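Local structure of F420-dependent methylenetetrahydromethanopterin dehydrogenase (Methanopyrus kandleri, 1QV9) at the interface of chains A and B. The protein catalyses the reversible, coenzyme F420-dependent reduction of methenyl-tetrahydromethanopterin to methylene-tetrahydromethanopterin in methanogenesis from carbon dioxide. Residues are numbered along the deposited sequence; one frame, centred on the assembly and turned at random. Chains: chain A/B, F420-dependent methylenetetrahydromethanopterin dehydrogenase.

The interface of chains A and B. Residues chain A 149-150, 155, 252, 262-263; chain B 133, 135-136, 139.
B:Asp133, extended at phi/psi -106/179°, precedes the first turn of helix 134-150 of chain B, whose B:Val135, B:Glu136 and B:Ile139 meet A:Ala149 near the end of the equivalent helix in chain A and three arginines of that chain. The patch belongs to the two-fold interface of two subunits in a homohexamer built as a trimer of dimers. A:Arg155 NH2 makes a salt-bridging hydrogen bond to B:Asp133 OD2 at 2.8 Å, the guanidinium and carboxylate nearly coplanar and the oxygen met almost end-on. B:Val135 CG2 lies toward the rim of one face of that guanidinium and A:Leu262 CG over the centre of the other, which should restrain it from tilting. B:Asp133 also caps its own helix: CG sits between backbone N and carbonyl carbon (chi1 72°), and OD1 accepts from B:Glu136 N at 3.0 Å. B:Glu136 OE2 takes salt-bridging hydrogen bonds from opposite faces of its carboxylate plane, A:Arg252 NH1 at 2.9 Å and A:Arg263 NH2 at 3.1 Å, a pairing likely to stabilise its negative charge. Tip to tip with A:Arg252, B:Ile139 packs CD1 on its CD at 3.3 Å, the still closer approach to NE being doubtful, while CG1 meets A:Ala149 CB at 3.7 Å. An alanine in place of A:Arg252 would probably leave B:Glu136 OE2 short of an arginine donor and B:Ile139 CD1 without the chain it packs on. Water 1 joins the chains, bonded to A:Arg252 NH1, to A:Leu262 O at 2.8 Å and to B:Asp133 OD1 at 2.9 Å.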
loop_
_atom_site.group_PDB
_atom_site.type_symbol
_atom_site.label_atom_id
_atom_site.label_comp_id
_atom_site.label_asym_id
_atom_site.label_seq_id
_atom_site.Cartn_x
_atom_site.Cartn_y
_atom_site.Cartn_z
ATOM N N ALA A 149 19.672 5.638 4.792
ATOM C CA ALA A 149 20.227 5.326 3.472
ATOM C C ALA A 149 19.446 6.003 2.368
ATOM O O ALA A 149 20.016 6.795 1.607
ATOM C CB ALA A 149 20.232 3.793 3.271
ATOM N N ALA A 150 18.148 5.734 2.270
ATOM C CA ALA A 150 17.341 6.266 1.178
ATOM C C ALA A 150 17.152 7.778 1.158
ATOM O O ALA A 150 16.830 8.340 0.121
ATOM C CB ALA A 150 15.988 5.515 1.105
ATOM N N ARG A 155 25.090 9.071 2.424
ATOM C CA ARG A 155 25.998 9.560 1.384
ATOM C C ARG A 155 26.779 10.748 1.939
ATOM O O ARG A 155 27.930 10.967 1.563
ATOM C CB ARG A 155 25.262 9.961 0.092
ATOM C CG ARG A 155 26.155 9.766 -1.163
ATOM C CD ARG A 155 25.491 10.210 -2.421
ATOM N NE ARG A 155 24.189 9.597 -2.675
ATOM C CZ ARG A 155 24.011 8.369 -3.140
ATOM N NH1 ARG A 155 22.793 7.920 -3.329
ATOM N NH2 ARG A 155 25.046 7.612 -3.427
ATOM N N ARG A 252 12.611 6.988 -2.858
ATOM C CA ARG A 252 13.472 6.229 -3.766
ATOM C C ARG A 252 12.668 5.722 -4.965
ATOM O O ARG A 252 13.208 5.732 -6.120
ATOM C CB ARG A 252 14.133 5.090 -3.034
ATOM C CG ARG A 252 15.201 4.376 -3.891
ATOM C CD ARG A 252 16.187 3.822 -2.986
ATOM N NE ARG A 252 17.365 3.206 -3.615
ATOM C CZ ARG A 252 18.525 3.813 -3.842
ATOM N NH1 ARG A 252 19.514 3.099 -4.362
ATOM N NH2 ARG A 252 18.752 5.091 -3.554
ATOM N N LEU A 262 20.582 8.188 -7.939
ATOM C CA LEU A 262 21.997 8.462 -7.801
ATOM C C LEU A 262 22.737 7.276 -7.184
ATOM O O LEU A 262 22.303 6.711 -6.143
ATOM C CB LEU A 262 22.222 9.691 -6.911
ATOM C CG LEU A 262 23.674 10.076 -6.636
ATOM C CD1 LEU A 262 24.316 10.522 -7.972
ATOM C CD2 LEU A 262 23.710 11.259 -5.662
ATOM N N ARG A 263 23.844 6.879 -7.816
ATOM C CA ARG A 263 24.697 5.835 -7.265
ATOM C C ARG A 263 26.130 6.367 -7.311
ATOM O O ARG A 263 26.556 6.933 -8.331
ATOM C CB ARG A 263 24.581 4.530 -8.031
ATOM C CG ARG A 263 23.172 4.004 -8.120
ATOM C CD ARG A 263 23.078 2.653 -8.888
ATOM N NE ARG A 263 21.660 2.382 -9.081
ATOM C CZ ARG A 263 20.862 1.743 -8.225
ATOM N NH1 ARG A 263 19.571 1.647 -8.513
ATOM N NH2 ARG A 263 21.354 1.137 -7.154
ATOM N N ASP B 133 26.223 0.653 -4.699
ATOM C CA ASP B 133 27.045 1.696 -4.078
ATOM C C ASP B 133 26.720 1.609 -2.573
ATOM O O ASP B 133 25.930 0.745 -2.184
ATOM C CB ASP B 133 26.759 3.101 -4.649
ATOM C CG ASP B 133 25.411 3.682 -4.206
ATOM O OD1 ASP B 133 24.468 2.906 -3.955
ATOM O OD2 ASP B 133 25.305 4.920 -4.145
ATOM N N VAL B 135 24.887 3.430 -0.496
ATOM C CA VAL B 135 23.468 3.581 -0.191
ATOM C C VAL B 135 22.672 2.333 -0.537
ATOM O O VAL B 135 21.850 1.886 0.262
ATOM C CB VAL B 135 22.884 4.841 -0.879
ATOM C CG1 VAL B 135 21.351 4.812 -0.918
ATOM C CG2 VAL B 135 23.371 6.034 -0.114
ATOM N N GLU B 136 22.860 1.761 -1.733
ATOM C CA GLU B 136 22.115 0.576 -2.120
ATOM C C GLU B 136 22.453 -0.596 -1.179
ATOM O O GLU B 136 21.575 -1.402 -0.846
ATOM C CB GLU B 136 22.428 0.162 -3.585
ATOM C CG GLU B 136 21.633 -1.054 -4.068
ATOM C CD GLU B 136 20.140 -0.804 -4.156
ATOM O OE1 GLU B 136 19.351 -1.658 -3.676
ATOM O OE2 GLU B 136 19.730 0.234 -4.712
ATOM N N ILE B 139 20.397 -0.056 1.941
ATOM C CA ILE B 139 18.977 -0.310 1.717
ATOM C C ILE B 139 18.728 -1.815 1.707
ATOM O O ILE B 139 17.788 -2.317 2.307
ATOM C CB ILE B 139 18.510 0.323 0.402
ATOM C CG1 ILE B 139 18.582 1.847 0.569
ATOM C CG2 ILE B 139 17.117 -0.173 0.019
ATOM C CD1 ILE B 139 18.232 2.601 -0.702
HETATM O O HOH W 1 22.100 4.406 -4.493
HETATM O O HOH W 2 17.614 0.102 -7.131
HETATM O O HOH W 3 17.077 0.884 -4.695
#